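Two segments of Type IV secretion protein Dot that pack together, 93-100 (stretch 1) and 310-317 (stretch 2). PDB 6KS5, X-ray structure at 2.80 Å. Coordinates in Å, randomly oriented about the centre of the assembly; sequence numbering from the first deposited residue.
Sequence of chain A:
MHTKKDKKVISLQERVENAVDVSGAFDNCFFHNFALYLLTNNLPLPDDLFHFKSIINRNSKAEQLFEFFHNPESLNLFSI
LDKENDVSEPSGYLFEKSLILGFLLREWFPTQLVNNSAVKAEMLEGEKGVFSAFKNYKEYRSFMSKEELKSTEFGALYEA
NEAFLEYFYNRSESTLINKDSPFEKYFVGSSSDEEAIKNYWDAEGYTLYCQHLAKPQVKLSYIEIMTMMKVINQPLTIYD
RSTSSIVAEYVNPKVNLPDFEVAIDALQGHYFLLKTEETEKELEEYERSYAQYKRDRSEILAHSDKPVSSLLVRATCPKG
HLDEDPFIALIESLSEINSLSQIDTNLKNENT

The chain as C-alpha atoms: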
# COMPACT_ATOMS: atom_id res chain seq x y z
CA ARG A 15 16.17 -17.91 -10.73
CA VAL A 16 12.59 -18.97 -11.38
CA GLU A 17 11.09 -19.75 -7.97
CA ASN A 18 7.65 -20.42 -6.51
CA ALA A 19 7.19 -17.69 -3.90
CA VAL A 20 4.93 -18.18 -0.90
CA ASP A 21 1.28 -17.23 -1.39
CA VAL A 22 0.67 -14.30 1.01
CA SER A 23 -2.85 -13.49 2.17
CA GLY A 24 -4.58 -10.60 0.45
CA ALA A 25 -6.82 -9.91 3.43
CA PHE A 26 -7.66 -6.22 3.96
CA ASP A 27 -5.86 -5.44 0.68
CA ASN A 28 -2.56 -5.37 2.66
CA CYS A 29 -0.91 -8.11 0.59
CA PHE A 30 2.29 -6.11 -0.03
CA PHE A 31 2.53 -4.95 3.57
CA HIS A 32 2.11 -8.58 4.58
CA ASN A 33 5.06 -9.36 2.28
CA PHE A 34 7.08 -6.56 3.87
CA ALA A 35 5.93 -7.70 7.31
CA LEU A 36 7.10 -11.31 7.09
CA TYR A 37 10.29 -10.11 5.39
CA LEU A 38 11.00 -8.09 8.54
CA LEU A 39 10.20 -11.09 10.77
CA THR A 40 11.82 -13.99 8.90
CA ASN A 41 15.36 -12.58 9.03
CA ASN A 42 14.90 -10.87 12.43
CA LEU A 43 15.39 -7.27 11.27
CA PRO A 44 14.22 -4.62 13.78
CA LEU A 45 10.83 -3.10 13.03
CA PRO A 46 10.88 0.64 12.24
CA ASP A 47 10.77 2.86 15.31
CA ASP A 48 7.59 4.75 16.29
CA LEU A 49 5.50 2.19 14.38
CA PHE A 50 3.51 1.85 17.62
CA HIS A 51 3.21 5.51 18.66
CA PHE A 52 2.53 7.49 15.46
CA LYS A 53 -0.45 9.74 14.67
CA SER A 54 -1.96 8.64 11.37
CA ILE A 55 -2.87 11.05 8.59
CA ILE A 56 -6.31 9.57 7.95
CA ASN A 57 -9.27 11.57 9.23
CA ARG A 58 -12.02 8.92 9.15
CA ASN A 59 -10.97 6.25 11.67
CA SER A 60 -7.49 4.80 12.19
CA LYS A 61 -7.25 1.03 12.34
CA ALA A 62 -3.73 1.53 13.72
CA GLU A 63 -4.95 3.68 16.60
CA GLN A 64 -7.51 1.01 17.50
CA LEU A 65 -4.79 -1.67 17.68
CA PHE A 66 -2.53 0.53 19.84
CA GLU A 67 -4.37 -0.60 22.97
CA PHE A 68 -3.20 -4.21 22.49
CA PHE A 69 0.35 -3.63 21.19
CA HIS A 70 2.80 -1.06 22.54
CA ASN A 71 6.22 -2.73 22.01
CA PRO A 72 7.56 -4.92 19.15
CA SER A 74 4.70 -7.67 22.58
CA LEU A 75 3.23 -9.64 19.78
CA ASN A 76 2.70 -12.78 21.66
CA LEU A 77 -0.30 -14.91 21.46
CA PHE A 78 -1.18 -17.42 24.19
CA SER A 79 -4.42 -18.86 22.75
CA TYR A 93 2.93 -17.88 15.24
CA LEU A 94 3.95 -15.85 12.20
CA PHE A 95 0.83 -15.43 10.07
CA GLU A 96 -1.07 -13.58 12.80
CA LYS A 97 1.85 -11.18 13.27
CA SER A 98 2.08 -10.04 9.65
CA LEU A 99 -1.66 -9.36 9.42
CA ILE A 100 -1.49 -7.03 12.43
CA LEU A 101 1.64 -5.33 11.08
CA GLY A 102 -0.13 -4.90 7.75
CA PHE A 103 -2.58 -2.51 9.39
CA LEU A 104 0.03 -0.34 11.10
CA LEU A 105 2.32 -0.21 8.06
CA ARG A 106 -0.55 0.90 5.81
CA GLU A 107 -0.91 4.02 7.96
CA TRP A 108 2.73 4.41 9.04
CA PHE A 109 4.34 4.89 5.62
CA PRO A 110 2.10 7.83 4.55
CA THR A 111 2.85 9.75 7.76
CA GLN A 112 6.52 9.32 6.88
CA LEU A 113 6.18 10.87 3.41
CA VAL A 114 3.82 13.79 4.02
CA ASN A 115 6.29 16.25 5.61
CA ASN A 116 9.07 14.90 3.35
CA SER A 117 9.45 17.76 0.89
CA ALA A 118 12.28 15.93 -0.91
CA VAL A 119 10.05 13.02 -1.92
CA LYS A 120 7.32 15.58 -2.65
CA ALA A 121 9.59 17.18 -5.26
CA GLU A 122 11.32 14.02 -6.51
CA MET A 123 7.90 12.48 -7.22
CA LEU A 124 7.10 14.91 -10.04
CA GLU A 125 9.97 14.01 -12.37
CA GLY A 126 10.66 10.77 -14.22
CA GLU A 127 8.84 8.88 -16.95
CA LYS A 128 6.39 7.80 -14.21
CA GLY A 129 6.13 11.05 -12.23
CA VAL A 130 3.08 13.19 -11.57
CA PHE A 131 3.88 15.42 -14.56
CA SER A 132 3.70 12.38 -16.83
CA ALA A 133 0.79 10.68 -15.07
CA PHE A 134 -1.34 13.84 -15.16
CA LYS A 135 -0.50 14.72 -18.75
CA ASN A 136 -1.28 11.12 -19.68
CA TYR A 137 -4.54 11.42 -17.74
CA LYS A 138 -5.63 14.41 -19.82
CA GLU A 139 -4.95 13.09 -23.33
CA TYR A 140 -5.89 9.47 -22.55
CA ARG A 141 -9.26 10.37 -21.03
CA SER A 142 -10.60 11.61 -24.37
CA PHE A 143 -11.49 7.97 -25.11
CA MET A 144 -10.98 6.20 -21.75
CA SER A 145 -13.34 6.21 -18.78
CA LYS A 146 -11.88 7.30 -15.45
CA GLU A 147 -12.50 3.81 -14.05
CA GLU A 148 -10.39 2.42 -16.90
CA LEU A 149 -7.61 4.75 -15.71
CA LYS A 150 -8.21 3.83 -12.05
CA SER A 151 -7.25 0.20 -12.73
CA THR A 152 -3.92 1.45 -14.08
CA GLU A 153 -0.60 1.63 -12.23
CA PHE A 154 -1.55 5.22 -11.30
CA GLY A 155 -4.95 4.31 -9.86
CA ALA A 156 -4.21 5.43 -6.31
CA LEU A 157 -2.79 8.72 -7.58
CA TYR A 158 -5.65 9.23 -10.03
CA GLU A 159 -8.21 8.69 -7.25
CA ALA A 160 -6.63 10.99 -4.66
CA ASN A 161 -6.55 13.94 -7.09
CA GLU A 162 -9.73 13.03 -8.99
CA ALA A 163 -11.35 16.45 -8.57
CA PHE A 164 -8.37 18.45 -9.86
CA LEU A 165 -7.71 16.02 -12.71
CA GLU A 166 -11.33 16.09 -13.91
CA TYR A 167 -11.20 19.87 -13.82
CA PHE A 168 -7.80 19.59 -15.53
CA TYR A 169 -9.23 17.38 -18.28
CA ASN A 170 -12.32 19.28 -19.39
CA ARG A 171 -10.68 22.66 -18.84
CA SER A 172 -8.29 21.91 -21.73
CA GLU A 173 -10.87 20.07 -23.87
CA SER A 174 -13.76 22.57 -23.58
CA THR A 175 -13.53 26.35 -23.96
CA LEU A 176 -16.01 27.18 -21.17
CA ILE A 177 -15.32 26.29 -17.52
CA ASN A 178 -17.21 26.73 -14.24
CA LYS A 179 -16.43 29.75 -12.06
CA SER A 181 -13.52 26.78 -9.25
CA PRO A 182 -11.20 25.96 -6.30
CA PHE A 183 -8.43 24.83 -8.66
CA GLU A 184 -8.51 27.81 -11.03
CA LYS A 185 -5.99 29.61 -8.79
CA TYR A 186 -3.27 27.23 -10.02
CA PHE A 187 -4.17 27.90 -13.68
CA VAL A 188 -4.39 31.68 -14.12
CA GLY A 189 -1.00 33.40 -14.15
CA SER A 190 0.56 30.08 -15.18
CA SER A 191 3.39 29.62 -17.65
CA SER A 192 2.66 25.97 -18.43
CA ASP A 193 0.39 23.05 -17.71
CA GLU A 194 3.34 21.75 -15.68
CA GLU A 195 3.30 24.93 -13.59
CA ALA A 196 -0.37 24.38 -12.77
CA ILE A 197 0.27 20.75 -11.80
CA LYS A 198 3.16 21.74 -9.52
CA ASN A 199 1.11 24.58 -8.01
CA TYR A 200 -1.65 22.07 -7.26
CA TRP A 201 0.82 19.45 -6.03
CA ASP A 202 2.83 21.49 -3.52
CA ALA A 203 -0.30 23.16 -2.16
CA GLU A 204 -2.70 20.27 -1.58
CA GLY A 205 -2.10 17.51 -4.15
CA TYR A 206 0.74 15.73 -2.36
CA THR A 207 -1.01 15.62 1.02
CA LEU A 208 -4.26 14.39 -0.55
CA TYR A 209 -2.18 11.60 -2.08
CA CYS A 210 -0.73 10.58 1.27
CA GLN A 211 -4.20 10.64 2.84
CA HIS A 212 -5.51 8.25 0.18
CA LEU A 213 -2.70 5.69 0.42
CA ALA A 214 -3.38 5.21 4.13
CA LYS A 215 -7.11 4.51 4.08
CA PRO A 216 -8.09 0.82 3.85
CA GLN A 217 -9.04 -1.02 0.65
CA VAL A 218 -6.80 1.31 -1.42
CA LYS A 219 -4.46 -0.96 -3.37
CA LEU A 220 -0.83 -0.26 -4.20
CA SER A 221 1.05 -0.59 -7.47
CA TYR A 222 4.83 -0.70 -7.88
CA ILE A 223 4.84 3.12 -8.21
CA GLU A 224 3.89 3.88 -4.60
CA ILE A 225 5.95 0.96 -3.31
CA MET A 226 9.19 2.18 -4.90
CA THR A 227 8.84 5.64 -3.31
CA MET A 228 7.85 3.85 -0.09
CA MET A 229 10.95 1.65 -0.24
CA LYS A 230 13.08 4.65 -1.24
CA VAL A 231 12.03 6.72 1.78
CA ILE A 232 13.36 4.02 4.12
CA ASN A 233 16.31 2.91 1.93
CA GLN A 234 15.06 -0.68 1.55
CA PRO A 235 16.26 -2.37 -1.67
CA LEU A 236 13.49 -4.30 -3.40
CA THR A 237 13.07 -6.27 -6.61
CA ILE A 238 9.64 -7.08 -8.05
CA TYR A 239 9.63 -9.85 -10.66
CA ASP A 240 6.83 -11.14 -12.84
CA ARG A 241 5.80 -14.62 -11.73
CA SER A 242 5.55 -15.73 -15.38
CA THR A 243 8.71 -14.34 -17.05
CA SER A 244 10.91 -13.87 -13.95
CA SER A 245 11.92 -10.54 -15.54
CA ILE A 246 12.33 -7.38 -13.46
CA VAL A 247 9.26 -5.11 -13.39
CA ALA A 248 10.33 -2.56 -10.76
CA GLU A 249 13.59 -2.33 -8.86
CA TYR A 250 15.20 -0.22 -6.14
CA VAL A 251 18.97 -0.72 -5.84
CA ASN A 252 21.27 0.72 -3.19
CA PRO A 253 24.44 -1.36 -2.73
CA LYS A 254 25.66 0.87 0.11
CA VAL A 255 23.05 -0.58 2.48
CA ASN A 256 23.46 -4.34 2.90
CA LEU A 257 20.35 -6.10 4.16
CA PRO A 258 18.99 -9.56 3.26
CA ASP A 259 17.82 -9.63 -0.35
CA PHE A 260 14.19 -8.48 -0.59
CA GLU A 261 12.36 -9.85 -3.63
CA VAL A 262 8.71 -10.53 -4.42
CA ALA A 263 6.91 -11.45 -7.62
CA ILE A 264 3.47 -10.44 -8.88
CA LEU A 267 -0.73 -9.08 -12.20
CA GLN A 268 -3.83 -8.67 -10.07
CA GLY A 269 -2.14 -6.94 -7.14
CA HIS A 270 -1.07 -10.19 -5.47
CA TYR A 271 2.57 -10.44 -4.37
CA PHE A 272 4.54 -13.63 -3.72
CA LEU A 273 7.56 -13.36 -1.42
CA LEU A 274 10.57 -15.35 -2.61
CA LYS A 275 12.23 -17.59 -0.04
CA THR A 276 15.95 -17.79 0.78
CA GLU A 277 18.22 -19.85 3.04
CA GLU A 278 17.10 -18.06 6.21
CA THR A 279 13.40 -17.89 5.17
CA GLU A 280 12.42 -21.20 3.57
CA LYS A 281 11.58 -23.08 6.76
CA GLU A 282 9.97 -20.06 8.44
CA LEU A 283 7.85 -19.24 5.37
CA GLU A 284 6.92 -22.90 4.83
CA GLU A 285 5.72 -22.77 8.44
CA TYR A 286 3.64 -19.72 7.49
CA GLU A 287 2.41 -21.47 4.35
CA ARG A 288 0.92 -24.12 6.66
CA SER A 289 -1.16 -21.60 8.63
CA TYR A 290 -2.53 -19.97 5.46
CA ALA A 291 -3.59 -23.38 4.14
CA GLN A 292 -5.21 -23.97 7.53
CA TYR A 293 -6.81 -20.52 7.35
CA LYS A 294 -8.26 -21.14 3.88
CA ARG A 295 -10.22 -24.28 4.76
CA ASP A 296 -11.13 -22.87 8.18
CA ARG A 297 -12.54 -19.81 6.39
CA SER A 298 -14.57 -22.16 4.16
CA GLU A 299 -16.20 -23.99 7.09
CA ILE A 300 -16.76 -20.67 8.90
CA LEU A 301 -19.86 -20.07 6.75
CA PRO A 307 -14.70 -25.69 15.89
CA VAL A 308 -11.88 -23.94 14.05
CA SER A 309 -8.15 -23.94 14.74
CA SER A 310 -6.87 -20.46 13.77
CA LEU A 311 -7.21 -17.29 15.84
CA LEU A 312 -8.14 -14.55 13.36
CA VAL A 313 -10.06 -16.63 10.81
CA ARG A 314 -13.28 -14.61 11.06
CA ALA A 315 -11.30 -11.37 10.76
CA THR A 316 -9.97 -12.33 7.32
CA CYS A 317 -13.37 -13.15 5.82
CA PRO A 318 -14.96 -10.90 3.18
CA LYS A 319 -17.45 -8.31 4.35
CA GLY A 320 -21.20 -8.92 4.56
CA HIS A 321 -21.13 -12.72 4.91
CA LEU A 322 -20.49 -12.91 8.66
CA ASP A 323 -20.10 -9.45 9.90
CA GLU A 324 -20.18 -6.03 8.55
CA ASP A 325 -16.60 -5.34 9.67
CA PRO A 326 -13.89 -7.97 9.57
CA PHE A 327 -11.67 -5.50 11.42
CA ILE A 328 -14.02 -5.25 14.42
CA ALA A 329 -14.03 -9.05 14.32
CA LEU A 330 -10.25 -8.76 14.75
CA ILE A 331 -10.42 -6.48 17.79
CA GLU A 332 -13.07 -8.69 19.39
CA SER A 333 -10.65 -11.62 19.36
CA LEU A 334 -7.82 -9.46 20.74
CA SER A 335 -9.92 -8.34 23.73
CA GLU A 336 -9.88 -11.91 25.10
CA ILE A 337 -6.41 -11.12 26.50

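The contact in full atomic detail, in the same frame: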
# COMPACT_ATOMS: atom_id res chain seq x y z
N TYR A 93 3.92 -18.81 15.76
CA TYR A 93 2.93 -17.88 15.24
C TYR A 93 3.60 -16.80 14.40
O TYR A 93 4.35 -15.97 14.93
CB TYR A 93 2.13 -17.23 16.38
CG TYR A 93 1.30 -18.19 17.20
CD1 TYR A 93 1.88 -18.97 18.20
CD2 TYR A 93 -0.06 -18.33 16.97
CE1 TYR A 93 1.12 -19.85 18.95
CE2 TYR A 93 -0.83 -19.21 17.71
CZ TYR A 93 -0.23 -19.97 18.70
OH TYR A 93 -0.98 -20.85 19.45
N LEU A 94 3.35 -16.82 13.10
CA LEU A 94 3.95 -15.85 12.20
C LEU A 94 2.91 -15.21 11.30
O LEU A 94 3.03 -14.03 10.94
CB LEU A 94 5.05 -16.51 11.37
CG LEU A 94 6.02 -15.55 10.67
CD1 LEU A 94 6.89 -14.85 11.70
CD2 LEU A 94 6.87 -16.29 9.65
N PHE A 95 1.88 -15.97 10.93
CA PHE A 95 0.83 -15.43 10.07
C PHE A 95 0.03 -14.35 10.78
O PHE A 95 -0.30 -13.32 10.18
CB PHE A 95 -0.09 -16.55 9.58
CG PHE A 95 -1.23 -16.08 8.73
CD1 PHE A 95 -2.43 -15.68 9.30
CD2 PHE A 95 -1.10 -16.03 7.35
CE1 PHE A 95 -3.48 -15.24 8.52
CE2 PHE A 95 -2.15 -15.59 6.56
CZ PHE A 95 -3.34 -15.19 7.15
N GLU A 96 -0.30 -14.57 12.05
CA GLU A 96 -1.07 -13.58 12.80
C GLU A 96 -0.28 -12.29 13.00
O GLU A 96 -0.88 -11.22 13.12
CB GLU A 96 -1.49 -14.16 14.16
CG GLU A 96 -2.51 -15.29 14.08
CD GLU A 96 -1.90 -16.62 13.71
OE1 GLU A 96 -2.66 -17.53 13.29
OE2 GLU A 96 -0.66 -16.77 13.82
N LYS A 97 1.05 -12.37 13.03
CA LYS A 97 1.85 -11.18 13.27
C LYS A 97 1.89 -10.27 12.05
O LYS A 97 1.82 -9.04 12.18
CB LYS A 97 3.27 -11.58 13.69
N SER A 98 2.01 -10.85 10.85
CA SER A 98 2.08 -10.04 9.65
C SER A 98 0.75 -9.33 9.37
O SER A 98 0.74 -8.19 8.90
CB SER A 98 2.48 -10.89 8.45
OG SER A 98 1.48 -11.84 8.13
N LEU A 99 -0.37 -9.98 9.68
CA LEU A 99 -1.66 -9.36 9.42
C LEU A 99 -1.88 -8.14 10.31
O LEU A 99 -2.44 -7.14 9.87
CB LEU A 99 -2.77 -10.39 9.63
CG LEU A 99 -4.21 -9.91 9.50
CD1 LEU A 99 -4.69 -10.05 8.07
CD2 LEU A 99 -5.11 -10.68 10.44
N ILE A 100 -1.41 -8.20 11.56
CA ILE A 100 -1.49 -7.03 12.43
C ILE A 100 -0.55 -5.94 11.93
O ILE A 100 -0.92 -4.76 11.85
CB ILE A 100 -1.21 -7.42 13.89
CG1 ILE A 100 -2.42 -8.14 14.48
CG2 ILE A 100 -0.86 -6.19 14.72
CD1 ILE A 100 -2.07 -9.23 15.47
N SER A 310 -7.69 -21.66 13.90
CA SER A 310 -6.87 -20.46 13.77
C SER A 310 -7.53 -19.25 14.42
O SER A 310 -8.76 -19.10 14.37
CB SER A 310 -6.56 -20.16 12.30
OG SER A 310 -6.14 -21.34 11.63
N LEU A 311 -6.71 -18.36 14.99
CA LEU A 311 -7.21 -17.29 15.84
C LEU A 311 -8.08 -16.31 15.07
O LEU A 311 -9.26 -16.12 15.40
CB LEU A 311 -6.04 -16.56 16.51
CG LEU A 311 -5.09 -17.31 17.45
CD1 LEU A 311 -5.88 -18.10 18.50
CD2 LEU A 311 -4.10 -18.18 16.71
N LEU A 312 -7.52 -15.68 14.04
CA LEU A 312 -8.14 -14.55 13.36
C LEU A 312 -8.87 -14.95 12.08
O LEU A 312 -8.89 -14.18 11.11
CB LEU A 312 -7.09 -13.48 13.06
CG LEU A 312 -5.93 -13.41 14.06
CD1 LEU A 312 -4.81 -12.56 13.51
CD2 LEU A 312 -6.40 -12.87 15.41
N VAL A 313 -9.46 -16.14 12.05
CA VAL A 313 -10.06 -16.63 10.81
C VAL A 313 -11.25 -15.77 10.41
O VAL A 313 -11.40 -15.40 9.24
CB VAL A 313 -10.46 -18.11 10.96
CG1 VAL A 313 -11.26 -18.33 12.23
CG2 VAL A 313 -11.25 -18.57 9.75
N ARG A 314 -12.11 -15.42 11.37
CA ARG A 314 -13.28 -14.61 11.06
C ARG A 314 -12.89 -13.19 10.67
O ARG A 314 -13.65 -12.53 9.95
CB ARG A 314 -14.24 -14.59 12.24
CG ARG A 314 -15.55 -13.87 11.96
CD ARG A 314 -16.16 -13.29 13.21
NE ARG A 314 -16.99 -14.27 13.89
CZ ARG A 314 -18.32 -14.24 13.93
NH1 ARG A 314 -18.97 -13.25 13.32
NH2 ARG A 314 -18.99 -15.18 14.57
N ALA A 315 -11.73 -12.72 11.11
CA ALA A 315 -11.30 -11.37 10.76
C ALA A 315 -10.89 -11.26 9.30
O ALA A 315 -10.97 -10.18 8.72
CB ALA A 315 -10.16 -10.93 11.67
N THR A 316 -10.44 -12.35 8.70
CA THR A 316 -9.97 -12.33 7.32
C THR A 316 -11.05 -12.66 6.31
O THR A 316 -10.76 -12.73 5.11
CB THR A 316 -8.79 -13.30 7.14
OG1 THR A 316 -9.26 -14.64 7.26
CG2 THR A 316 -7.72 -13.03 8.19
N CYS A 317 -12.29 -12.87 6.75
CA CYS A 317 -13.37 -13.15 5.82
C CYS A 317 -13.79 -11.90 5.06
O CYS A 317 -13.55 -10.78 5.53
CB CYS A 317 -14.57 -13.73 6.56
SG CYS A 317 -14.19 -15.12 7.66

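What brings two segments more than 200 residues apart together? Stretch 1 enters a helix at Phe95, with Leu94 at the N-cap position, while stretch 2 begins with a type I beta turn from Ser310 to Val313. The backbones stay well separated, Glu96 CA lying 7.2 Å from Leu312 CA and Leu99 CA 9.1 Å from Thr316 CA. No hydrogen bond crosses the gap; every close pair is between side-chain atoms.

Why is Leu312 central? It has the largest covered area, and Leu312 CD1 lies 3.6 Å from both Glu96 CG and Leu99 CD2. Glu96 and Leu99 are three residues apart on the helix and both point toward stretch 2, so one methyl can touch both. Glu96 contributes the aliphatic part of its side chain here.

What does Leu311 add? Leu311 CD2 meets the edge of the Tyr93 ring, 3.6 Å from Tyr93 CE2, an apolar contact before the helix begins. Leu311 CD2 also lies 3.8 Å from Glu96 OE1, a carboxylate oxygen hydrogen-bonded elsewhere in the structure.

How does the contact continue beyond Leu312? Leu99 CD2 also approaches Thr316 CG2, at 4.2 Å. The threonine hydroxyl is occupied within its own stretch: Thr316 OG1 donates to Val313 O at 3.0 Å, while the methyl faces the leucine.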